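PDB 5DYN: putative peptidase from Bacteroides fragilis, which acts as a clostripain-family cysteine protease that activates Bacteroides fragilis toxin by cleavage and thereby contributes to anaerobic sepsis. Local coordinates for the interface of chains B and A. Sequence-based numbering; all coordinates share one arbitrary frame. Chains: chain A, Putative peptidase; chain B, Putative peptidase.

Contact 1: the interface of chains B and A. Residues chain B 39, 42-43, 53; chain A 65-66, 69, 72.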
# COMPACT_ATOMS: atom_id res chain seq x y z
N MET B 39 -18.74 0.69 3.15
CA MET B 39 -18.28 0.59 4.53
C MET B 39 -19.46 0.49 5.50
O MET B 39 -19.44 -0.33 6.42
CB MET B 39 -17.40 1.79 4.89
CG MET B 39 -16.08 1.80 4.14
SD MET B 39 -15.10 3.29 4.36
CE MET B 39 -13.80 2.97 3.16
N GLY B 42 -20.86 -2.92 5.17
CA GLY B 42 -19.99 -3.88 5.83
C GLY B 42 -20.02 -3.73 7.34
O GLY B 42 -19.83 -4.69 8.08
N MET B 43 -20.28 -2.50 7.78
CA MET B 43 -20.35 -2.20 9.21
C MET B 43 -21.55 -2.87 9.87
O MET B 43 -21.60 -3.02 11.09
CB MET B 43 -20.39 -0.68 9.41
CG MET B 43 -20.29 -0.21 10.84
SD MET B 43 -19.09 -1.11 11.84
CE MET B 43 -17.59 -0.82 10.93
N LEU B 53 -15.12 2.18 13.55
CA LEU B 53 -14.70 2.57 12.21
C LEU B 53 -14.80 4.07 12.03
O LEU B 53 -15.89 4.62 11.85
CB LEU B 53 -15.52 1.87 11.14
CG LEU B 53 -15.11 2.20 9.70
CD1 LEU B 53 -13.65 1.83 9.46
CD2 LEU B 53 -16.01 1.50 8.69
N TYR A 65 -15.46 -2.98 0.43
CA TYR A 65 -15.54 -2.63 1.85
C TYR A 65 -16.76 -3.24 2.54
O TYR A 65 -16.89 -3.15 3.76
CB TYR A 65 -15.53 -1.11 2.03
CG TYR A 65 -14.18 -0.49 1.77
CD1 TYR A 65 -13.17 -0.57 2.73
CD2 TYR A 65 -13.90 0.16 0.58
CE1 TYR A 65 -11.93 -0.01 2.51
CE2 TYR A 65 -12.65 0.72 0.35
CZ TYR A 65 -11.67 0.63 1.32
OH TYR A 65 -10.43 1.19 1.10
N GLN A 66 -17.66 -3.85 1.78
CA GLN A 66 -18.78 -4.57 2.37
C GLN A 66 -18.28 -5.85 3.03
O GLN A 66 -18.88 -6.35 3.98
CB GLN A 66 -19.86 -4.88 1.34
CG GLN A 66 -19.41 -5.75 0.18
CD GLN A 66 -18.97 -4.94 -1.03
OE1 GLN A 66 -18.48 -3.82 -0.89
NE2 GLN A 66 -19.14 -5.50 -2.21
N VAL A 69 -14.47 -4.42 5.48
CA VAL A 69 -14.72 -3.83 6.79
C VAL A 69 -14.91 -4.90 7.87
O VAL A 69 -14.30 -4.81 8.93
CB VAL A 69 -15.94 -2.87 6.77
CG1 VAL A 69 -16.53 -2.70 8.15
CG2 VAL A 69 -15.55 -1.52 6.18
N MET A 72 -11.60 -6.34 8.68
CA MET A 72 -10.77 -5.46 9.49
C MET A 72 -11.06 -5.59 10.98
O MET A 72 -10.23 -5.23 11.81
CB MET A 72 -10.95 -4.00 9.05
CG MET A 72 -10.45 -3.72 7.65
SD MET A 72 -10.40 -1.96 7.25
CE MET A 72 -12.10 -1.49 7.52

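Contact 2: the interface of chains B and A. Residues chain B 35, 38, 41; chain A 61, 63-66.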
# COMPACT_ATOMS: atom_id res chain seq x y z
N ASP B 35 -17.42 3.57 -1.92
CA ASP B 35 -16.64 2.90 -0.88
C ASP B 35 -17.18 3.18 0.52
O ASP B 35 -17.34 2.26 1.32
CB ASP B 35 -15.18 3.32 -0.97
CG ASP B 35 -14.44 2.63 -2.09
OD1 ASP B 35 -15.10 1.97 -2.93
OD2 ASP B 35 -13.19 2.75 -2.15
N GLU B 38 -20.21 1.30 0.93
CA GLU B 38 -19.82 -0.09 1.12
C GLU B 38 -19.35 -0.33 2.56
O GLU B 38 -19.53 -1.42 3.11
CB GLU B 38 -18.73 -0.49 0.14
CG GLU B 38 -19.18 -0.57 -1.30
CD GLU B 38 -18.03 -0.84 -2.25
OE1 GLU B 38 -16.93 -1.19 -1.77
OE2 GLU B 38 -18.22 -0.70 -3.48
N GLU B 41 -22.45 -0.63 4.78
CA GLU B 41 -22.99 -1.95 4.53
C GLU B 41 -22.18 -3.03 5.24
O GLU B 41 -22.74 -3.95 5.85
CB GLU B 41 -23.04 -2.22 3.03
CG GLU B 41 -23.32 -3.66 2.64
CD GLU B 41 -23.60 -3.80 1.16
OE1 GLU B 41 -23.53 -2.78 0.45
OE2 GLU B 41 -23.87 -4.93 0.71
N PRO A 61 -12.48 1.00 -8.28
CA PRO A 61 -13.46 0.73 -7.21
C PRO A 61 -12.83 0.25 -5.90
O PRO A 61 -13.52 0.17 -4.89
CB PRO A 61 -14.34 -0.37 -7.82
CG PRO A 61 -13.54 -0.95 -8.94
CD PRO A 61 -12.76 0.20 -9.48
N ALA A 63 -11.23 -1.57 -2.65
CA ALA A 63 -11.64 -2.69 -1.83
C ALA A 63 -13.16 -2.86 -1.81
O ALA A 63 -13.90 -1.88 -1.86
CB ALA A 63 -11.12 -2.52 -0.41
N PRO A 64 -13.62 -4.12 -1.75
CA PRO A 64 -15.03 -4.43 -1.46
C PRO A 64 -15.29 -4.23 0.03
O PRO A 64 -15.33 -5.20 0.79
CB PRO A 64 -15.16 -5.90 -1.86
CG PRO A 64 -13.79 -6.45 -1.66
CD PRO A 64 -12.84 -5.34 -2.02
N TYR A 65 -15.46 -2.98 0.43
CA TYR A 65 -15.54 -2.63 1.85
C TYR A 65 -16.76 -3.24 2.54
O TYR A 65 -16.89 -3.15 3.76
CB TYR A 65 -15.53 -1.11 2.03
CG TYR A 65 -14.18 -0.49 1.77
CD1 TYR A 65 -13.17 -0.57 2.73
CD2 TYR A 65 -13.90 0.16 0.58
CE1 TYR A 65 -11.93 -0.01 2.51
CE2 TYR A 65 -12.65 0.72 0.35
CZ TYR A 65 -11.67 0.63 1.32
OH TYR A 65 -10.43 1.19 1.10
N GLN A 66 -17.66 -3.85 1.78
CA GLN A 66 -18.78 -4.57 2.37
C GLN A 66 -18.28 -5.85 3.03
O GLN A 66 -18.88 -6.35 3.98
CB GLN A 66 -19.86 -4.88 1.34
CG GLN A 66 -19.41 -5.75 0.18
CD GLN A 66 -18.97 -4.94 -1.03
OE1 GLN A 66 -18.48 -3.82 -0.89
NE2 GLN A 66 -19.14 -5.50 -2.21

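Contact 3: the interface of chains B and A. Residues chain B 23, 25-26, 90, 117; chain A 3-5, 8.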
# COMPACT_ATOMS: atom_id res chain seq x y z
N ILE B 23 -7.67 10.53 1.11
CA ILE B 23 -7.23 11.68 0.34
C ILE B 23 -7.91 11.61 -1.02
O ILE B 23 -7.34 11.08 -1.98
CB ILE B 23 -5.70 11.73 0.20
CG1 ILE B 23 -5.04 11.60 1.58
CG2 ILE B 23 -5.26 13.01 -0.50
CD1 ILE B 23 -3.53 11.49 1.54
N GLN B 25 -9.35 14.24 -2.81
CA GLN B 25 -9.42 15.48 -3.57
C GLN B 25 -8.61 15.33 -4.86
O GLN B 25 -7.59 15.98 -5.06
CB GLN B 25 -8.92 16.66 -2.75
CG GLN B 25 -9.23 18.02 -3.36
CD GLN B 25 -8.98 19.15 -2.39
OE1 GLN B 25 -9.49 19.14 -1.28
NE2 GLN B 25 -8.18 20.12 -2.81
N ASN B 26 -9.10 14.45 -5.73
CA ASN B 26 -8.41 14.11 -6.95
C ASN B 26 -9.36 13.42 -7.91
O ASN B 26 -10.58 13.55 -7.78
CB ASN B 26 -7.21 13.21 -6.64
CG ASN B 26 -7.55 12.10 -5.67
OD1 ASN B 26 -8.59 11.45 -5.79
ND2 ASN B 26 -6.69 11.90 -4.67
N ALA B 90 -2.75 15.75 2.45
CA ALA B 90 -1.51 15.05 2.17
C ALA B 90 -0.36 15.68 2.95
O ALA B 90 0.81 15.34 2.74
CB ALA B 90 -1.21 15.07 0.68
N SER B 117 -6.22 6.62 -1.45
CA SER B 117 -5.88 7.68 -2.41
C SER B 117 -5.15 7.13 -3.63
O SER B 117 -5.15 5.93 -3.88
CB SER B 117 -5.01 8.75 -1.74
OG SER B 117 -4.98 9.94 -2.52
N GLY A 3 -0.90 9.55 -1.80
CA GLY A 3 -1.93 10.56 -1.63
C GLY A 3 -1.75 11.75 -2.53
O GLY A 3 -0.65 12.30 -2.66
N GLN A 4 -2.84 12.16 -3.18
CA GLN A 4 -2.85 13.38 -3.97
C GLN A 4 -3.99 14.28 -3.52
O GLN A 4 -5.17 13.94 -3.68
CB GLN A 4 -2.98 13.07 -5.46
CG GLN A 4 -3.13 14.32 -6.31
CD GLN A 4 -3.39 14.00 -7.77
OE1 GLN A 4 -3.92 12.94 -8.11
NE2 GLN A 4 -3.02 14.92 -8.65
N ASP A 5 -3.64 15.42 -2.95
CA ASP A 5 -4.62 16.42 -2.57
C ASP A 5 -4.42 17.64 -3.45
O ASP A 5 -3.62 18.52 -3.14
CB ASP A 5 -4.47 16.79 -1.09
CG ASP A 5 -5.64 17.60 -0.56
OD1 ASP A 5 -6.02 18.60 -1.20
OD2 ASP A 5 -6.18 17.23 0.50
N ASN A 8 -0.76 18.43 -4.28
CA ASN A 8 0.14 18.01 -3.21
C ASN A 8 0.18 16.50 -3.06
O ASN A 8 -0.84 15.82 -3.19
CB ASN A 8 -0.26 18.66 -1.89
CG ASN A 8 -0.10 20.16 -1.91
OD1 ASN A 8 -0.99 20.88 -2.35
ND2 ASN A 8 1.05 20.65 -1.44

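Contact 1: the interface of chains B and A
B:Met39 lays its thioether chain along A:Tyr65, the two side chains pointing the same way, and the terminal methyl CE caps the phenol ring almost at its centre, 3.4 Å from the ring centroid, as a CH-pi contact. Because the methionine runs extended beyond CG (chi2 173°), its CG also packs on the tyrosine CB, 3.6 Å away, so that CG as well as the terminal methyl takes part in the contact. This is a textbook case of a flexible apolar residue moulding itself to an aromatic face between two helices, here B:29-43 and A:65-72. A:Val69 forms the second tight point, its CG2 facing the backbone of B:Met39 at CA. The helices approach closely where glycine permits it: CA of B:Gly42 lies 3.3 Å from the backbone O of A:Gln66. Toward strand B:51-58 the fit slackens. B:Leu53 crosses A:Val69 at about a right angle with CD2 4.0 Å from CG2, and its CD1 comes no nearer than 4.2 Å to CE of A:Met72. By contrast, B:Met43, bent at chi2 and chi3, turns its CE back onto A:Val69 CG1, 3.5 Å away.

Contact 2: the interface of chains B and A
With CG of B:Glu38 anti to its carbonyl carbon (chi1 -70°) and the rest of the chain extended, the carboxylate is carried out to the start of helix A:65-72; in A:Gln66 CG lies between backbone N and carbonyl carbon (chi1 61°), and a bend at chi2 carries the amide up beside that carboxylate. OE1 of B:Glu38 accepts a hydrogen bond from the backbone N of A:Tyr65 at 3.2 Å, on its anti side and somewhat out of the carboxylate plane. An acidic group at a helix N-terminus is a classic pairing, and the helix end would be expected to stabilise its negative charge. The A:Gln66 amide stands nearly upright to this carboxylate, the planes 82° apart. As modelled, A:Gln66 OE1 is a doubtful neighbour, 3.2 Å from B:Glu38 OE1, two acceptors in a clash; a flipped amide would set NE2 there as a donor, but the structure alone does not show this. B:Glu41 runs alongside A:Gln66 and touches its CB. On the other flank CG of B:Asp35 packs 3.6 Å from CE2 of A:Tyr65. Its OD1 faces A:Pro61 O at 3.1 Å, and B:Glu38 OE1 faces A:Ala63 O at the same separation. B:Asp35, B:Glu38, A:Pro61 and A:Ala63 all belong to sodium sites, so one ion probably lies among these oxygens. The site thus joins the two chains through a helix cap and, probably, a shared cation.

Contact 3: the interface of chains B and A
An inter-chain polar junction, in which B:Asn26 and B:Ser117 grip the backbone of A:Gln4 from both ends, fastens the first strand of chain A (2-5) to the ends of chain B strands and so probably helps hold the two chains together. B:Ser117 directly precedes the His-Gly motif that carries the catalytic histidine of this family, so the junction may also steady the active site. Its OG, anti to the backbone N (chi1 -164°), takes the N-H of A:Gln4 in a fairly straight bond and donates its own hydrogen bond to the O of B:Ile23, 2.7 Å away. That carbonyl also receives ND2 of B:Asn26, tilted from the carbonyl plane. The same amide nitrogen donates across the contact, which closes a circuit of four bonds around the backbone N and O of A:Gln4 and restrains the asparagine's rotation. Apolar packing fills in beside it: B:Ile23 sets CD1 against CA of A:Gly3 (3.7 Å) and CG2 against CB of A:Asp5. B:Gln25 NE2 approaches A:Asp5 OD1, but its hydrogens are not directed at the carboxylate, so no hydrogen bond results. ND2 of B:Asn26 meets A:Gln4 O at 2.7 Å on a lone pair, though that oxygen lies 25° out of the asparagine's amide plane.

Contacts 1 and 2 are two sides of one helix pairing: the centres of their C-alpha atoms lie about 7 Å apart, both use helices B:29-43 and A:65-72, and A:Tyr65 and A:Gln66 belong to each. Contact 3 is remote, its C-alpha centre about 22 Å from that of contact 1 and 20 Å from that of contact 2, and draws on different elements. Apolar packing, a helix-end carboxylate with a probable sodium, and backbone-directed hydrogen bonds are spread along the seam. Chain A is the C-terminal piece of the longer clostripain-family protein; if chain B is, as seems likely, its N-terminal piece, such separated fastenings would keep one cleaved enzyme together.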